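Putative succinylglutamate desuccinylase / aspartoacylase (Shewanella amazonensis, PDB 3FMC) is probably a zinc-dependent hydrolase of the succinylglutamate desuccinylase/aspartoacylase family, thought to act on ester bonds. Local coordinates at residues Glu46-Gly49 with Asn50-Tyr54; Ile111-Trp114 with Tyr115-Ser119; Trp146-Thr149 with Thr150-Leu154; Pro217-Thr220 with Leu221-Ala225; Asp253-Glu256 with Asp257-Ile261. All coordinates share one frame; numbering follows the deposited sequence.

Overall arrangement
All five contacts are local, made by neighbouring turns or a cap. Contact 1 is buried at every touching residue; contacts 2 to 5 are partly buried. Contacts 1 and 5 lie about 10 Å apart between centres, on helices 48-60 and 251-267, which pack directly: Ala254 sits on Gln48, Ala51 and Val52. Contacts 2 and 4 form a second such pair, helices 111-118 and 210-227, with Val224 against Glu112 and Tyr115. Contact 3 touches none of the others. The chemistry follows the place: apolar packing and a held amide in contact 1, stacked rings in contact 2, a threonine cap beside another subunit in contact 3, a carboxylate over an indole in contact 4, carboxylates around a lysine in contact 5.

Contact 1: Glu46-Gly49 with Asn50-Tyr54; sequences EVQG and NAVIY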
loop_
_atom_site.group_PDB
_atom_site.type_symbol
_atom_site.label_atom_id
_atom_site.label_comp_id
_atom_site.label_asym_id
_atom_site.label_seq_id
_atom_site.Cartn_x
_atom_site.Cartn_y
_atom_site.Cartn_z
ATOM N N GLU C 46 8.894 14.207 1.738
ATOM C CA GLU C 46 10.042 15.122 1.948
ATOM C C GLU C 46 9.562 16.538 2.165
ATOM O O GLU C 46 9.907 17.437 1.425
ATOM C CB GLU C 46 11.025 14.952 0.770
ATOM C CG GLU C 46 11.542 13.482 0.653
ATOM C CD GLU C 46 12.522 13.251 -0.435
ATOM O OE1 GLU C 46 12.939 14.250 -1.110
ATOM O OE2 GLU C 46 12.937 12.051 -0.618
ATOM N N VAL C 47 8.789 16.702 3.233
ATOM C CA VAL C 47 8.038 17.922 3.477
ATOM C C VAL C 47 8.853 19.091 4.023
ATOM O O VAL C 47 8.410 20.206 3.943
ATOM C CB VAL C 47 6.771 17.645 4.347
ATOM C CG1 VAL C 47 5.770 16.705 3.570
ATOM C CG2 VAL C 47 7.104 17.070 5.739
ATOM N N GLN C 48 10.055 18.847 4.556
ATOM C CA GLN C 48 10.822 19.955 5.130
ATOM C C GLN C 48 11.132 21.062 4.119
ATOM O O GLN C 48 11.283 22.237 4.484
ATOM C CB GLN C 48 12.093 19.399 5.789
ATOM C CG GLN C 48 13.062 20.494 6.355
ATOM C CD GLN C 48 12.611 21.113 7.625
ATOM O OE1 GLN C 48 11.425 21.124 7.972
ATOM N NE2 GLN C 48 13.562 21.691 8.336
ATOM N N GLY C 49 11.243 20.713 2.838
ATOM C CA GLY C 49 11.479 21.695 1.798
ATOM C C GLY C 49 10.427 22.799 1.729
ATOM O O GLY C 49 10.740 23.919 1.326
ATOM N N ASN C 50 9.199 22.499 2.136
ATOM C CA ASN C 50 8.147 23.519 2.226
ATOM C C ASN C 50 8.496 24.540 3.324
ATOM O O ASN C 50 8.279 25.771 3.160
ATOM C CB ASN C 50 6.784 22.883 2.528
ATOM C CG ASN C 50 6.343 21.936 1.412
ATOM O OD1 ASN C 50 6.350 22.324 0.266
ATOM N ND2 ASN C 50 6.062 20.681 1.745
ATOM N N ALA C 51 9.004 24.027 4.439
ATOM C CA ALA C 51 9.398 24.874 5.581
ATOM C C ALA C 51 10.575 25.736 5.154
ATOM O O ALA C 51 10.679 26.923 5.572
ATOM C CB ALA C 51 9.779 23.990 6.840
ATOM N N VAL C 52 11.450 25.171 4.327
ATOM C CA VAL C 52 12.607 25.951 3.808
ATOM C C VAL C 52 12.136 27.088 2.876
ATOM O O VAL C 52 12.607 28.247 2.960
ATOM C CB VAL C 52 13.705 25.049 3.185
ATOM C CG1 VAL C 52 14.812 25.909 2.558
ATOM C CG2 VAL C 52 14.297 24.070 4.231
ATOM N N ILE C 53 11.198 26.776 1.980
ATOM C CA ILE C 53 10.636 27.772 1.077
ATOM C C ILE C 53 9.916 28.855 1.892
ATOM O O ILE C 53 10.079 30.076 1.644
ATOM C CB ILE C 53 9.740 27.125 -0.012
ATOM C CG1 ILE C 53 10.629 26.389 -1.044
ATOM C CG2 ILE C 53 8.849 28.142 -0.707
ATOM C CD1 ILE C 53 9.860 25.702 -2.216
ATOM N N TYR C 54 9.169 28.426 2.892
ATOM C CA TYR C 54 8.467 29.355 3.761
ATOM C C TYR C 54 9.469 30.360 4.386
ATOM O O TYR C 54 9.297 31.568 4.298
ATOM C CB TYR C 54 7.764 28.580 4.868
ATOM C CG TYR C 54 7.153 29.463 5.926
ATOM C CD1 TYR C 54 5.965 30.163 5.667
ATOM C CD2 TYR C 54 7.751 29.611 7.171
ATOM C CE1 TYR C 54 5.411 30.978 6.602
ATOM C CE2 TYR C 54 7.196 30.433 8.113
ATOM C CZ TYR C 54 6.027 31.121 7.821
ATOM O OH TYR C 54 5.450 31.913 8.773
#
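In the first turn of helix 48-60, Asn50 N reaches back to Val47 O at 3.0 Å. The Asn50 side chain turns back as well: with CG beside the backbone N (chi1 -62°), ND2 comes to 4.1 Å from Val47 CB. Its amide is buried, and bonds from ND2 to Asn41 OD1 and from Leu74 N to OD1 satisfy both ends and fix its rotation. At Ala51 the methyl meets the glutamine. The Gln48 chain bends at its second torsion (chi2 76°), which folds OE1, itself bonded to Asp250 N, round to 3.5 Å from Ala51 CB. Ala51 N has just a weak bond to Gln48 O, whereas Val52 N meets that oxygen in the carbonyl plane at 2.9 Å. Val52 also lays CG2 against it, 3.5 Å from Gln48 O. Ile53 N then bonds to Gly49 O at 3.0 Å, and Ile53 CG1 runs past this carbonyl oxygen at 3.4 Å. Strand 36-40 supports Asn50 and Ile53 through Ala40, while strand 167-174 brings Leu171 to Val52 and Ile53 and holds Glu46, whose OE1 is bonded by Thr173 N and only weakly by His43 and His172, the two histidines and the glutamate facing one vacant point, consistent with the family's zinc site. Helix 251-267 packs Ala254 along Gln48, Ala51 and Val52, and Leu321 and Leu323 of the second subunit cover Ala51 and Asn50.

Contact 2: Ile111-Trp114 with Tyr115-Ser119; sequences IEVW and YQEHS
Trp114 and His118, one helical turn apart, lay their rings one over the other. It is an offset stack of the imidazole on the six-membered ring of the indole, centroids of Trp114 and His118 3.6 Å apart and planes at 13°. His118 CB joins in with a CH-pi contact over the same six-membered ring. What fixes the imidazole's rotation is a second grip: ND1 of His118 donates to Trp114 O at 2.6 Å, nearly straight and with the oxygen close to the ring plane. The histidine is thus pinned both by its face and by its edge. The indole gets to its place by leaving the backbone opposite to N (chi1 -173°), and its NE1 is bonded to Thr133 OG1, while Phe130 meets it edge-to-face. Tyr115 is the other well-covered residue: its N bonds to Ile111 O at 2.6 Å and its CB packs 3.2 Å from Ile111 O. On the more exposed flank Gln116 NE2 donates to Glu112 OE2 at 2.8 Å, with amide and carboxylate nearly coplanar, and this pair lies along the edge of the Tyr115 ring. Val113 and Glu117 lie side by side, pointing the same way, with Val113 CG1 3.5 Å from Glu117 OE2. Pairing of residues four apart is the signature of an alpha-helix; burial of Trp114 and Tyr115 against exposed Val113, Gln116 and Glu117 makes this one amphipathic.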
loop_
_atom_site.group_PDB
_atom_site.type_symbol
_atom_site.label_atom_id
_atom_site.label_comp_id
_atom_site.label_asym_id
_atom_site.label_seq_id
_atom_site.Cartn_x
_atom_site.Cartn_y
_atom_site.Cartn_z
ATOM N N ILE C 111 22.944 18.025 -30.161
ATOM C CA ILE C 111 23.447 19.333 -29.729
ATOM C C ILE C 111 24.595 19.815 -30.625
ATOM O O ILE C 111 24.716 21.014 -30.897
ATOM C CB ILE C 111 23.804 19.328 -28.203
ATOM C CG1 ILE C 111 22.507 19.185 -27.410
ATOM C CG2 ILE C 111 24.535 20.618 -27.797
ATOM C CD1 ILE C 111 22.658 18.914 -25.894
ATOM N N GLU C 112 25.411 18.885 -31.081
ATOM C CA GLU C 112 26.470 19.233 -32.034
ATOM C C GLU C 112 25.826 19.909 -33.256
ATOM O O GLU C 112 26.223 20.996 -33.627
ATOM C CB GLU C 112 27.316 18.005 -32.411
ATOM C CG GLU C 112 28.403 18.288 -33.470
ATOM C CD GLU C 112 29.348 19.456 -33.082
ATOM O OE1 GLU C 112 29.959 19.386 -31.990
ATOM O OE2 GLU C 112 29.470 20.422 -33.878
ATOM N N VAL C 113 24.795 19.288 -33.838
ATOM C CA VAL C 113 24.087 19.861 -34.992
ATOM C C VAL C 113 23.399 21.154 -34.636
ATOM O O VAL C 113 23.457 22.121 -35.376
ATOM C CB VAL C 113 23.070 18.838 -35.617
ATOM C CG1 VAL C 113 22.164 19.499 -36.677
ATOM C CG2 VAL C 113 23.827 17.652 -36.205
ATOM N N TRP C 114 22.742 21.207 -33.483
ATOM C CA TRP C 114 22.094 22.446 -33.068
ATOM C C TRP C 114 23.160 23.543 -32.956
ATOM O O TRP C 114 22.955 24.675 -33.389
ATOM C CB TRP C 114 21.404 22.273 -31.706
ATOM C CG TRP C 114 20.584 23.442 -31.309
ATOM C CD1 TRP C 114 19.225 23.553 -31.436
ATOM C CD2 TRP C 114 21.036 24.682 -30.708
ATOM N NE1 TRP C 114 18.809 24.761 -30.941
ATOM C CE2 TRP C 114 19.896 25.485 -30.517
ATOM C CE3 TRP C 114 22.300 25.190 -30.325
ATOM C CZ2 TRP C 114 19.959 26.752 -29.954
ATOM C CZ3 TRP C 114 22.368 26.451 -29.770
ATOM C CH2 TRP C 114 21.197 27.228 -29.592
ATOM N N TYR C 115 24.297 23.201 -32.332
ATOM C CA TYR C 115 25.370 24.189 -32.194
ATOM C C TYR C 115 25.826 24.717 -33.559
ATOM O O TYR C 115 25.906 25.935 -33.769
ATOM C CB TYR C 115 26.551 23.630 -31.414
ATOM C CG TYR C 115 27.671 24.623 -31.340
ATOM C CD1 TYR C 115 27.600 25.703 -30.471
ATOM C CD2 TYR C 115 28.793 24.494 -32.158
ATOM C CE1 TYR C 115 28.636 26.653 -30.413
ATOM C CE2 TYR C 115 29.826 25.429 -32.121
ATOM C CZ TYR C 115 29.747 26.500 -31.236
ATOM O OH TYR C 115 30.767 27.428 -31.155
ATOM N N GLN C 116 26.125 23.810 -34.482
ATOM C CA GLN C 116 26.580 24.229 -35.822
ATOM C C GLN C 116 25.582 25.187 -36.470
ATOM O O GLN C 116 25.976 26.210 -37.036
ATOM C CB GLN C 116 26.909 23.025 -36.719
ATOM C CG GLN C 116 28.164 22.233 -36.231
ATOM C CD GLN C 116 29.443 23.114 -36.065
ATOM O OE1 GLN C 116 29.743 23.976 -36.898
ATOM N NE2 GLN C 116 30.184 22.882 -34.991
ATOM N N GLU C 117 24.298 24.890 -36.325
ATOM C CA GLU C 117 23.232 25.724 -36.898
ATOM C C GLU C 117 23.022 27.077 -36.238
ATOM O O GLU C 117 22.366 27.940 -36.806
ATOM C CB GLU C 117 21.928 24.927 -36.919
ATOM C CG GLU C 117 22.057 23.677 -37.799
ATOM C CD GLU C 117 20.818 22.801 -37.870
ATOM O OE1 GLU C 117 19.901 22.945 -37.021
ATOM O OE2 GLU C 117 20.793 21.938 -38.789
ATOM N N HIS C 118 23.562 27.277 -35.035
ATOM C CA HIS C 118 23.429 28.561 -34.345
ATOM C C HIS C 118 24.779 29.213 -34.023
ATOM O O HIS C 118 24.819 30.283 -33.413
ATOM C CB HIS C 118 22.667 28.356 -33.027
ATOM C CG HIS C 118 21.291 27.808 -33.209
ATOM N ND1 HIS C 118 21.058 26.475 -33.462
ATOM C CD2 HIS C 118 20.078 28.415 -33.185
ATOM C CE1 HIS C 118 19.750 26.286 -33.593
ATOM N NE2 HIS C 118 19.135 27.446 -33.425
ATOM N N SER C 119 25.883 28.590 -34.442
ATOM C CA SER C 119 27.222 29.059 -34.018
ATOM C C SER C 119 27.575 30.480 -34.471
ATOM O O SER C 119 28.420 31.129 -33.861
ATOM C CB SER C 119 28.321 28.076 -34.433
ATOM O OG SER C 119 28.382 27.930 -35.825
#

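Contact 3: Trp146-Thr149 with Thr150-Leu154; sequences WGVT and TGHRL
Val148 and His152 cross at about a right angle, the valine coming to the edge of the imidazole: Val148 CB lies near the ring plane, 3.8 Å from His152 CD2, with CG1 facing the same carbon. The CG2 branch of Val148 meets Arg153 instead, 3.8 Å from Arg153 CB. Thr149 is the N-cap of helix 150-163. Its first torsion (chi1 71°) sets OG1 between the backbone N and the carbonyl carbon, where it accepts from His152 N at 2.9 Å and also touches His152 CB. The threonine's own carbonyl takes the next amide, Arg153 N to Thr149 O, again at 2.9 Å. Arg153 folds back at its third torsion, and a water at the in-plane edge of the guanidinium accepts from Arg153 NE and donates to Val148 O at 2.8 Å. Glu103 holds Thr149 OG1 with OE2 and His152 ND1 with its carbonyl; Arg141 NE bonds to His152 NE2. A loop leads from helix 123-142 to this cap, at a subunit boundary: Thr150 OG1 bonds to Gln354 O of the third subunit, and Trp146 makes a cation-pi contact with Arg291 of that subunit.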
loop_
_atom_site.group_PDB
_atom_site.type_symbol
_atom_site.label_atom_id
_atom_site.label_comp_id
_atom_site.label_asym_id
_atom_site.label_seq_id
_atom_site.Cartn_x
_atom_site.Cartn_y
_atom_site.Cartn_z
ATOM N N TRP C 146 -0.970 10.047 -27.954
ATOM C CA TRP C 146 -0.870 8.844 -27.129
ATOM C C TRP C 146 -0.683 9.200 -25.662
ATOM O O TRP C 146 -0.717 8.324 -24.791
ATOM C CB TRP C 146 0.297 7.962 -27.585
ATOM C CG TRP C 146 0.120 7.352 -28.960
ATOM C CD1 TRP C 146 0.506 7.902 -30.136
ATOM C CD2 TRP C 146 -0.501 6.096 -29.281
ATOM N NE1 TRP C 146 0.170 7.063 -31.191
ATOM C CE2 TRP C 146 -0.464 5.961 -30.702
ATOM C CE3 TRP C 146 -1.110 5.074 -28.519
ATOM C CZ2 TRP C 146 -0.947 4.819 -31.366
ATOM C CZ3 TRP C 146 -1.618 3.937 -29.203
ATOM C CH2 TRP C 146 -1.545 3.844 -30.598
ATOM N N GLY C 147 -0.487 10.478 -25.380
ATOM C CA GLY C 147 -0.380 10.996 -24.024
ATOM C C GLY C 147 0.908 10.617 -23.357
ATOM O O GLY C 147 1.784 10.015 -23.981
ATOM N N VAL C 148 1.042 11.023 -22.102
ATOM C CA VAL C 148 2.223 10.729 -21.317
ATOM C C VAL C 148 1.805 10.272 -19.905
ATOM O O VAL C 148 0.667 10.517 -19.444
ATOM C CB VAL C 148 3.179 11.984 -21.202
ATOM C CG1 VAL C 148 3.616 12.457 -22.599
ATOM C CG2 VAL C 148 2.529 13.148 -20.380
ATOM N N THR C 149 2.737 9.670 -19.195
ATOM C CA THR C 149 2.416 9.192 -17.832
ATOM C C THR C 149 2.057 10.335 -16.882
ATOM O O THR C 149 2.390 11.514 -17.112
ATOM C CB THR C 149 3.593 8.366 -17.192
ATOM O OG1 THR C 149 4.679 9.232 -16.879
ATOM C CG2 THR C 149 4.083 7.239 -18.086
ATOM N N THR C 150 1.417 9.985 -15.774
ATOM C CA THR C 150 1.058 10.938 -14.738
ATOM C C THR C 150 2.302 11.685 -14.256
ATOM O O THR C 150 2.302 12.921 -14.156
ATOM C CB THR C 150 0.322 10.193 -13.578
ATOM O OG1 THR C 150 -0.862 9.569 -14.147
ATOM C CG2 THR C 150 -0.019 11.179 -12.387
ATOM N N GLY C 151 3.358 10.917 -14.004
ATOM C CA GLY C 151 4.615 11.462 -13.461
ATOM C C GLY C 151 5.363 12.262 -14.514
ATOM O O GLY C 151 5.942 13.292 -14.213
ATOM N N HIS C 152 5.323 11.824 -15.755
ATOM C CA HIS C 152 5.992 12.582 -16.822
ATOM C C HIS C 152 5.319 13.927 -17.046
ATOM O O HIS C 152 6.019 14.945 -17.273
ATOM C CB HIS C 152 6.056 11.759 -18.106
ATOM C CG HIS C 152 7.036 12.254 -19.120
ATOM N ND1 HIS C 152 8.398 12.367 -18.863
ATOM C CD2 HIS C 152 6.868 12.563 -20.427
ATOM C CE1 HIS C 152 9.012 12.745 -19.972
ATOM N NE2 HIS C 152 8.110 12.854 -20.939
ATOM N N ARG C 153 3.990 13.975 -16.978
ATOM C CA ARG C 153 3.308 15.243 -17.160
ATOM C C ARG C 153 3.752 16.189 -16.045
ATOM O O ARG C 153 4.018 17.355 -16.276
ATOM C CB ARG C 153 1.805 15.077 -17.162
ATOM C CG ARG C 153 1.030 16.368 -17.155
ATOM C CD ARG C 153 -0.475 16.147 -17.366
ATOM N NE ARG C 153 -0.612 15.716 -18.732
ATOM C CZ ARG C 153 -0.693 16.532 -19.768
ATOM N NH1 ARG C 153 -0.720 17.850 -19.609
ATOM N NH2 ARG C 153 -0.737 16.009 -20.977
ATOM N N LEU C 154 3.816 15.694 -14.819
ATOM C CA LEU C 154 4.252 16.558 -13.728
ATOM C C LEU C 154 5.663 17.052 -13.931
ATOM O O LEU C 154 5.921 18.262 -13.863
ATOM C CB LEU C 154 4.174 15.818 -12.393
ATOM C CG LEU C 154 4.783 16.470 -11.148
ATOM C CD1 LEU C 154 4.051 17.739 -10.724
ATOM C CD2 LEU C 154 4.919 15.463 -9.958
HETATM O O HOH W 1 -0.707 12.841 -18.769
#

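Contact 4: Pro217-Thr220 with Leu221-Ala225; sequences PWWT and LAEVA
Trp219 and Glu223 meet as ring face and carboxylate, without a hydrogen bond. Glu223 OE2 lies over one face of the Trp219 indole, 3.8 Å from CD1, and carboxylate and ring are turned 56° against each other. The glutamate chain rises extended beyond CG, having left the backbone beside its N (chi1 -70°). OE2 is bonded to Asn204 ND2, which holds that end in place; Tyr186 meets the Trp219 ring edge-to-face.

Apolar touching is looser. Trp218 CE3 and Leu221 CD2 approach to 4.2 Å, obliquely to the ring, and Phe130 adds an edge-to-face meeting on Trp218. Val224 fits CG2 against the backbone of the turn before, 3.3 Å from Thr220 O.

The main chain supplies four regular bonds: Leu221 N to Pro217 O at 3.0 Å, Ala222 N to Trp218 O at 3.0 Å, Glu223 N to Trp219 O at 3.0 Å and Val224 N to Thr220 O at 2.9 Å. They run on past a kink, where the nitrogens of Pro217 and Trp218 have no bond to the preceding turn, and Thr220 OG1 spans that place by bonding to Val216 O.

This division, with aromatic residues and Leu221 on faces that meet other elements, implies a helix held mainly by main-chain bonds and packing, with its carboxylate met by an asparagine amide.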
loop_
_atom_site.group_PDB
_atom_site.type_symbol
_atom_site.label_atom_id
_atom_site.label_comp_id
_atom_site.label_asym_id
_atom_site.label_seq_id
_atom_site.Cartn_x
_atom_site.Cartn_y
_atom_site.Cartn_z
ATOM N N PRO C 217 21.591 19.609 -20.700
ATOM C CA PRO C 217 21.681 20.198 -22.051
ATOM C C PRO C 217 22.728 21.305 -22.147
ATOM O O PRO C 217 23.463 21.413 -23.147
ATOM C CB PRO C 217 20.271 20.794 -22.293
ATOM C CG PRO C 217 19.371 20.112 -21.302
ATOM C CD PRO C 217 20.235 19.754 -20.123
ATOM N N TRP C 218 22.776 22.120 -21.109
ATOM C CA TRP C 218 23.732 23.261 -21.060
ATOM C C TRP C 218 25.194 22.869 -20.928
ATOM O O TRP C 218 26.079 23.571 -21.489
ATOM C CB TRP C 218 23.359 24.219 -19.974
ATOM C CG TRP C 218 22.008 24.820 -20.145
ATOM C CD1 TRP C 218 20.866 24.430 -19.538
ATOM C CD2 TRP C 218 21.666 25.973 -20.943
ATOM N NE1 TRP C 218 19.818 25.237 -19.931
ATOM C CE2 TRP C 218 20.280 26.195 -20.784
ATOM C CE3 TRP C 218 22.394 26.823 -21.788
ATOM C CZ2 TRP C 218 19.602 27.252 -21.421
ATOM C CZ3 TRP C 218 21.708 27.860 -22.449
ATOM C CH2 TRP C 218 20.335 28.069 -22.245
ATOM N N TRP C 219 25.451 21.795 -20.165
ATOM C CA TRP C 219 26.814 21.314 -19.934
ATOM C C TRP C 219 27.299 20.708 -21.238
ATOM O O TRP C 219 28.432 20.943 -21.668
ATOM C CB TRP C 219 26.823 20.238 -18.859
ATOM C CG TRP C 219 28.152 19.960 -18.200
ATOM C CD1 TRP C 219 29.407 20.300 -18.658
ATOM C CD2 TRP C 219 28.352 19.245 -16.978
ATOM N NE1 TRP C 219 30.362 19.848 -17.795
ATOM C CE2 TRP C 219 29.749 19.194 -16.750
ATOM C CE3 TRP C 219 27.488 18.638 -16.049
ATOM C CZ2 TRP C 219 30.295 18.576 -15.622
ATOM C CZ3 TRP C 219 28.038 18.020 -14.945
ATOM C CH2 TRP C 219 29.433 17.990 -14.748
ATOM N N THR C 220 26.442 19.902 -21.870
ATOM C CA THR C 220 26.769 19.305 -23.160
ATOM C C THR C 220 27.027 20.383 -24.235
ATOM O O THR C 220 27.940 20.236 -25.038
ATOM C CB THR C 220 25.645 18.362 -23.601
ATOM O OG1 THR C 220 25.523 17.314 -22.620
ATOM C CG2 THR C 220 25.959 17.775 -24.951
ATOM N N LEU C 221 26.214 21.436 -24.250
ATOM C CA LEU C 221 26.380 22.543 -25.178
ATOM C C LEU C 221 27.741 23.236 -24.948
ATOM O O LEU C 221 28.409 23.571 -25.906
ATOM C CB LEU C 221 25.272 23.601 -24.990
ATOM C CG LEU C 221 25.355 24.862 -25.859
ATOM C CD1 LEU C 221 25.093 24.467 -27.313
ATOM C CD2 LEU C 221 24.368 25.920 -25.403
ATOM N N ALA C 222 28.116 23.431 -23.687
ATOM C CA ALA C 222 29.390 24.077 -23.332
ATOM C C ALA C 222 30.536 23.202 -23.824
ATOM O O ALA C 222 31.544 23.724 -24.353
ATOM C CB ALA C 222 29.477 24.284 -21.820
ATOM N N GLU C 223 30.369 21.890 -23.687
ATOM C CA GLU C 223 31.370 20.893 -24.160
ATOM C C GLU C 223 31.545 20.971 -25.655
ATOM O O GLU C 223 32.668 20.982 -26.177
ATOM C CB GLU C 223 30.947 19.452 -23.774
ATOM C CG GLU C 223 31.035 19.146 -22.283
ATOM C CD GLU C 223 30.506 17.753 -21.912
ATOM O OE1 GLU C 223 29.869 17.068 -22.766
ATOM O OE2 GLU C 223 30.729 17.362 -20.738
ATOM N N VAL C 224 30.417 20.981 -26.363
ATOM C CA VAL C 224 30.419 21.104 -27.815
ATOM C C VAL C 224 31.088 22.407 -28.253
ATOM O O VAL C 224 31.908 22.385 -29.140
ATOM C CB VAL C 224 29.000 20.983 -28.401
ATOM C CG1 VAL C 224 28.961 21.440 -29.882
ATOM C CG2 VAL C 224 28.490 19.505 -28.197
ATOM N N ALA C 225 30.715 23.531 -27.651
ATOM C CA ALA C 225 31.313 24.833 -28.003
ATOM C C ALA C 225 32.847 24.808 -27.766
ATOM O O ALA C 225 33.647 25.254 -28.629
ATOM C CB ALA C 225 30.624 25.967 -27.225
#

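Contact 5: Asp253-Glu256 with Asp257-Ile261; sequences DALE and DAEGI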
loop_
_atom_site.group_PDB
_atom_site.type_symbol
_atom_site.label_atom_id
_atom_site.label_comp_id
_atom_site.label_asym_id
_atom_site.label_seq_id
_atom_site.Cartn_x
_atom_site.Cartn_y
_atom_site.Cartn_z
ATOM N N ASP C 253 15.207 24.667 12.038
ATOM C CA ASP C 253 16.222 24.068 11.173
ATOM C C ASP C 253 16.091 24.595 9.729
ATOM O O ASP C 253 17.085 24.868 9.053
ATOM C CB ASP C 253 16.111 22.535 11.232
ATOM C CG ASP C 253 17.382 21.844 10.792
ATOM O OD1 ASP C 253 18.469 22.389 11.072
ATOM O OD2 ASP C 253 17.284 20.732 10.226
ATOM N N ALA C 254 14.854 24.756 9.256
ATOM C CA ALA C 254 14.580 25.302 7.915
ATOM C C ALA C 254 15.119 26.749 7.751
ATOM O O ALA C 254 15.524 27.162 6.658
ATOM C CB ALA C 254 13.070 25.250 7.638
ATOM N N LEU C 255 15.114 27.516 8.831
ATOM C CA LEU C 255 15.689 28.873 8.809
ATOM C C LEU C 255 17.188 28.810 8.488
ATOM O O LEU C 255 17.694 29.584 7.665
ATOM C CB LEU C 255 15.422 29.590 10.128
ATOM C CG LEU C 255 15.812 31.082 10.157
ATOM C CD1 LEU C 255 15.199 31.941 8.967
ATOM C CD2 LEU C 255 15.461 31.589 11.556
ATOM N N GLU C 256 17.905 27.906 9.138
ATOM C CA GLU C 256 19.332 27.708 8.849
ATOM C C GLU C 256 19.559 27.391 7.378
ATOM O O GLU C 256 20.432 27.958 6.721
ATOM C CB GLU C 256 19.915 26.584 9.732
ATOM C CG GLU C 256 21.209 25.977 9.170
ATOM C CD GLU C 256 21.855 24.964 10.092
ATOM O OE1 GLU C 256 22.230 25.361 11.211
ATOM O OE2 GLU C 256 22.027 23.787 9.675
ATOM N N ASP C 257 18.749 26.486 6.837
ATOM C CA ASP C 257 18.885 26.127 5.430
ATOM C C ASP C 257 18.643 27.362 4.531
ATOM O O ASP C 257 19.369 27.616 3.564
ATOM C CB ASP C 257 17.855 25.054 5.058
ATOM C CG ASP C 257 18.005 23.794 5.867
ATOM O OD1 ASP C 257 19.148 23.459 6.300
ATOM O OD2 ASP C 257 16.977 23.124 6.088
ATOM N N ALA C 258 17.592 28.108 4.843
ATOM C CA ALA C 258 17.249 29.313 4.057
ATOM C C ALA C 258 18.397 30.343 4.106
ATOM O O ALA C 258 18.718 30.990 3.096
ATOM C CB ALA C 258 15.958 29.915 4.602
ATOM N N GLU C 259 19.066 30.434 5.257
ATOM C CA GLU C 259 20.188 31.390 5.415
ATOM C C GLU C 259 21.364 31.000 4.525
ATOM O O GLU C 259 22.035 31.846 3.911
ATOM C CB GLU C 259 20.545 31.529 6.895
ATOM C CG GLU C 259 19.505 32.328 7.682
ATOM C CD GLU C 259 19.709 32.239 9.210
ATOM O OE1 GLU C 259 20.556 31.443 9.680
ATOM O OE2 GLU C 259 18.993 32.939 9.949
ATOM N N GLY C 260 21.595 29.703 4.376
ATOM C CA GLY C 260 22.613 29.224 3.445
ATOM C C GLY C 260 22.280 29.519 1.997
ATOM O O GLY C 260 23.125 29.924 1.230
ATOM N N ILE C 261 21.032 29.271 1.604
ATOM C CA ILE C 261 20.575 29.582 0.256
ATOM C C ILE C 261 20.804 31.074 -0.001
ATOM O O ILE C 261 21.305 31.450 -1.052
ATOM C CB ILE C 261 19.099 29.221 0.078
ATOM C CG1 ILE C 261 18.933 27.683 0.140
ATOM C CG2 ILE C 261 18.562 29.776 -1.256
ATOM C CD1 ILE C 261 17.499 27.165 0.108
HETATM O O HOH W 2 16.290 21.029 7.524
#
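Asp253 and Asp257 are joined by Lys179, which forms a salt bridge with OD1 of each. Its ammonium also pairs with Glu256 OE2, though Glu256 was built in two conformers and its share is less certain. Arg248 adds a second positive partner at Asp253 OD2. A water lies near both remaining oxygens, 2.9 Å from Asp253 OD2 and 2.6 Å from Asp257 OD2; how it shares its protons is not settled. Three acidic residues of one helix are thus gathered round a lysine. Sharing it should ease the crowding of like charge between Glu256 OE2 and Asp257 OD1, 4.4 Å apart in the conformer described, and would be expected to favour ionised carboxylates.

Along the backbone, Asp257 N donates to Asp253 O at 3.2 Å, in the carbonyl plane. The Asp257 carboxylate swings to the side of its own N (chi1 -60°), which sets it on the flank where the lysine and water lie. Ala258 N to Ala254 O and Glu259 N to Leu255 O follow in step.

On the farther flank, Leu255 and Glu259 meet obliquely, CG of the leucine 3.7 Å from Glu259 OE2, while Glu259 CG rests 3.3 Å from Leu255 O. Ala254 faces helix 48-60, and Asp257 and Ile261 touch strand 237-243 through Leu243 and Leu241. This is typical of a helix lying on the sheet of the alpha/beta zinc-exopeptidase fold, here with one flank tied to Lys179.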